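Local coordinates for protein succinylglutamate desuccinylase (Vibrio parahaemolyticus, PDB 2BCO) that probably hydrolyses N-succinylglutamate to succinate and glutamate with a bound zinc ion, the last step of arginine degradation by the succinyltransferase pathway, at residues F107-L112 with P123-A128. Residues are numbered along the deposited sequence; the frame is centred on the assembly and turned at random.
Sequences FLEENL and PTKELA
The irregular loop 107-112 curls against the first turn of helix 125-141, its backbone closest where L112 CA lies 5.2 Å from E126 CA. E126 is buried and reaches into this curl, its chain bent at chi2 (78°) so that the carboxylate faces three successive backbone amides. OE1 accepts from E110 N at 2.8 Å and from E109 N at 3.0 Å, while OE2 takes L108 N at 2.9 Å; all three donors approach from above the carboxylate plane. H97 NE2 is a further partner of OE2. L112 packs CB and CG obliquely against E126 CB and CG.

A reciprocal bond runs the other way: the extended side chain of E109 brings OE2 to 2.9 Å from K125 N, the first amide of the helix, and the two side chains cross at about a right angle, with E109 OE1 against K125 CG and CE. T124 is the N-cap, its OG1 accepting from L127 N at 3.0 Å; a water accepting from the same hydroxyl donates to E110 OE1. K125 CD also meets L108 CD1 at 3.8 Å.

The loop whose amides E126 binds also carries N111, whose OD1 hydrogen-bonds the zinc ligand H63 and so lies in the metal site's second shell. Backbone N-H groups, the H97 bond and the nearby helix N-terminus would together favour an ionised E126, though the nearby E109 carboxylate would partly oppose this.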
ATOM      1  N   PHE A 107     -13.959  -4.395  -5.330  1.00 24.16           N
ATOM      2  CA  PHE A 107     -14.657  -3.122  -5.328  1.00 24.67           C
ATOM      3  C   PHE A 107     -16.135  -3.348  -5.641  1.00 27.05           C
ATOM      4  O   PHE A 107     -16.552  -4.477  -5.915  1.00 30.14           O
ATOM      5  CB  PHE A 107     -14.033  -2.185  -6.360  1.00 19.57           C
ATOM      6  CG  PHE A 107     -14.000  -2.748  -7.762  1.00 19.98           C
ATOM      7  CD1 PHE A 107     -15.156  -2.810  -8.537  1.00 20.40           C
ATOM      8  CD2 PHE A 107     -12.803  -3.184  -8.318  1.00 19.00           C
ATOM      9  CE1 PHE A 107     -15.119  -3.294  -9.858  1.00 22.95           C
ATOM     10  CE2 PHE A 107     -12.746  -3.669  -9.634  1.00 20.63           C
ATOM     11  CZ  PHE A 107     -13.908  -3.722 -10.406  1.00 21.13           C
ATOM     12  N   LEU A 108     -16.930  -2.285  -5.589  1.00 27.91           N
ATOM     13  CA  LEU A 108     -18.352  -2.408  -5.870  1.00 26.69           C
ATOM     14  C   LEU A 108     -18.636  -1.944  -7.290  1.00 28.29           C
ATOM     15  O   LEU A 108     -19.184  -2.696  -8.098  1.00 30.31           O
ATOM     16  CB  LEU A 108     -19.156  -1.591  -4.868  1.00 19.78           C
ATOM     17  CG  LEU A 108     -18.958  -2.024  -3.409  1.00 20.27           C
ATOM     18  CD1 LEU A 108     -19.807  -1.146  -2.511  1.00 20.67           C
ATOM     19  CD2 LEU A 108     -19.342  -3.495  -3.231  1.00 17.91           C
ATOM     20  N   GLU A 109     -18.259  -0.710  -7.602  1.00 23.58           N
ATOM     21  CA  GLU A 109     -18.473  -0.208  -8.943  1.00 23.82           C
ATOM     22  C   GLU A 109     -17.159  -0.058  -9.709  1.00 22.26           C
ATOM     23  O   GLU A 109     -17.050  -0.520 -10.839  1.00 23.28           O
ATOM     24  CB  GLU A 109     -19.253   1.107  -8.882  1.00 27.56           C
ATOM     25  CG  GLU A 109     -20.644   0.910  -8.291  1.00 30.93           C
ATOM     26  CD  GLU A 109     -21.430   2.197  -8.111  1.00 34.22           C
ATOM     27  OE1 GLU A 109     -22.591   2.104  -7.655  1.00 35.85           O
ATOM     28  OE2 GLU A 109     -20.898   3.290  -8.414  1.00 33.35           O
ATOM     29  N   GLU A 110     -16.153   0.553  -9.091  1.00 17.57           N
ATOM     30  CA  GLU A 110     -14.869   0.740  -9.767  1.00 17.95           C
ATOM     31  C   GLU A 110     -13.680   0.620  -8.800  1.00 14.12           C
ATOM     32  O   GLU A 110     -13.812   0.904  -7.615  1.00 12.64           O
ATOM     33  CB  GLU A 110     -14.850   2.112 -10.438  1.00 25.75           C
ATOM     34  CG  GLU A 110     -14.076   2.158 -11.733  1.00 31.88           C
ATOM     35  CD  GLU A 110     -13.816   3.576 -12.195  1.00 32.04           C
ATOM     36  OE1 GLU A 110     -14.732   4.405 -12.056  1.00 33.19           O
ATOM     37  OE2 GLU A 110     -12.705   3.858 -12.698  1.00 32.70           O
ATOM     38  N   ASN A 111     -12.530   0.197  -9.316  1.00 15.55           N
ATOM     39  CA  ASN A 111     -11.305   0.039  -8.521  1.00 12.55           C
ATOM     40  C   ASN A 111     -10.988   1.359  -7.816  1.00 11.79           C
ATOM     41  O   ASN A 111     -10.622   2.337  -8.456  1.00 11.47           O
ATOM     42  CB  ASN A 111     -10.135  -0.337  -9.439  1.00 12.18           C
ATOM     43  CG  ASN A 111      -8.838  -0.649  -8.678  1.00 13.12           C
ATOM     44  OD1 ASN A 111      -8.675  -0.314  -7.506  1.00 12.40           O
ATOM     45  ND2 ASN A 111      -7.912  -1.285  -9.363  1.00 15.49           N
ATOM     46  N   LEU A 112     -11.108   1.376  -6.496  1.00  9.39           N
ATOM     47  CA  LEU A 112     -10.862   2.590  -5.731  1.00 11.57           C
ATOM     48  C   LEU A 112      -9.439   3.146  -5.942  1.00 10.31           C
ATOM     49  O   LEU A 112      -9.221   4.357  -5.923  1.00 10.46           O
ATOM     50  CB  LEU A 112     -11.091   2.302  -4.241  1.00  9.58           C
ATOM     51  CG  LEU A 112     -11.514   3.420  -3.287  1.00 14.20           C
ATOM     52  CD1 LEU A 112     -11.393   2.923  -1.848  1.00 13.86           C
ATOM     53  CD2 LEU A 112     -10.661   4.641  -3.479  1.00 13.01           C
ATOM     54  N   PRO A 123     -19.169   9.316 -11.984  1.00 28.20           N
ATOM     55  CA  PRO A 123     -19.574   9.223 -10.577  1.00 25.16           C
ATOM     56  C   PRO A 123     -19.759   7.762 -10.155  1.00 21.93           C
ATOM     57  O   PRO A 123     -20.498   7.026 -10.807  1.00 22.57           O
ATOM     58  CB  PRO A 123     -20.901   9.987 -10.542  1.00 33.93           C
ATOM     59  CG  PRO A 123     -20.834  10.888 -11.751  1.00 36.27           C
ATOM     60  CD  PRO A 123     -20.193  10.011 -12.783  1.00 34.79           C
ATOM     61  N   THR A 124     -19.081   7.342  -9.086  1.00 18.80           N
ATOM     62  CA  THR A 124     -19.198   5.967  -8.575  1.00 16.82           C
ATOM     63  C   THR A 124     -19.110   5.994  -7.058  1.00 17.35           C
ATOM     64  O   THR A 124     -18.710   6.999  -6.483  1.00 21.42           O
ATOM     65  CB  THR A 124     -18.067   5.029  -9.104  1.00 14.22           C
ATOM     66  OG1 THR A 124     -16.784   5.493  -8.645  1.00 10.75           O
ATOM     67  CG2 THR A 124     -18.093   4.963 -10.629  1.00  9.95           C
ATOM     68  N   LYS A 125     -19.484   4.903  -6.400  1.00 18.57           N
ATOM     69  CA  LYS A 125     -19.385   4.865  -4.941  1.00 16.97           C
ATOM     70  C   LYS A 125     -17.924   5.097  -4.551  1.00 16.02           C
ATOM     71  O   LYS A 125     -17.628   5.816  -3.600  1.00 17.13           O
ATOM     72  CB  LYS A 125     -19.833   3.510  -4.388  1.00 19.22           C
ATOM     73  CG  LYS A 125     -21.302   3.211  -4.529  1.00 23.22           C
ATOM     74  CD  LYS A 125     -21.676   1.939  -3.767  1.00 27.04           C
ATOM     75  CE  LYS A 125     -23.140   1.560  -3.992  1.00 27.71           C
ATOM     76  NZ  LYS A 125     -24.063   2.681  -3.650  1.00 27.97           N
ATOM     77  N   GLU A 126     -17.008   4.491  -5.295  1.00 18.17           N
ATOM     78  CA  GLU A 126     -15.590   4.640  -4.992  1.00 18.65           C
ATOM     79  C   GLU A 126     -15.050   6.061  -5.221  1.00 19.86           C
ATOM     80  O   GLU A 126     -14.129   6.501  -4.525  1.00 20.24           O
ATOM     81  CB  GLU A 126     -14.785   3.611  -5.790  1.00 15.09           C
ATOM     82  CG  GLU A 126     -14.913   2.167  -5.273  1.00 17.76           C
ATOM     83  CD  GLU A 126     -16.213   1.453  -5.681  1.00 20.10           C
ATOM     84  OE1 GLU A 126     -16.822   1.826  -6.707  1.00 18.33           O
ATOM     85  OE2 GLU A 126     -16.611   0.495  -4.982  1.00 17.43           O
ATOM     86  N   LEU A 127     -15.635   6.792  -6.171  1.00 15.73           N
ATOM     87  CA  LEU A 127     -15.177   8.150  -6.444  1.00 14.82           C
ATOM     88  C   LEU A 127     -15.394   9.019  -5.207  1.00 12.73           C
ATOM     89  O   LEU A 127     -14.487   9.735  -4.761  1.00 11.37           O
ATOM     90  CB  LEU A 127     -15.936   8.758  -7.633  1.00 23.96           C
ATOM     91  CG  LEU A 127     -15.149   9.653  -8.608  1.00 26.59           C
ATOM     92  CD1 LEU A 127     -16.095  10.679  -9.239  1.00 27.12           C
ATOM     93  CD2 LEU A 127     -14.024  10.371  -7.897  1.00 24.21           C
ATOM     94  N   ALA A 128     -16.605   8.947  -4.665  1.00 15.31           N
ATOM     95  CA  ALA A 128     -16.972   9.705  -3.478  1.00 17.66           C
ATOM     96  C   ALA A 128     -16.072   9.328  -2.306  1.00 17.74           C
ATOM     97  O   ALA A 128     -15.704  10.183  -1.500  1.00 19.55           O
ATOM     98  CB  ALA A 128     -18.434   9.450  -3.120  1.00 12.96           C
TER
HETATM   99  O   HOH W   1     -15.402   6.560 -10.812  1.00 33.15           O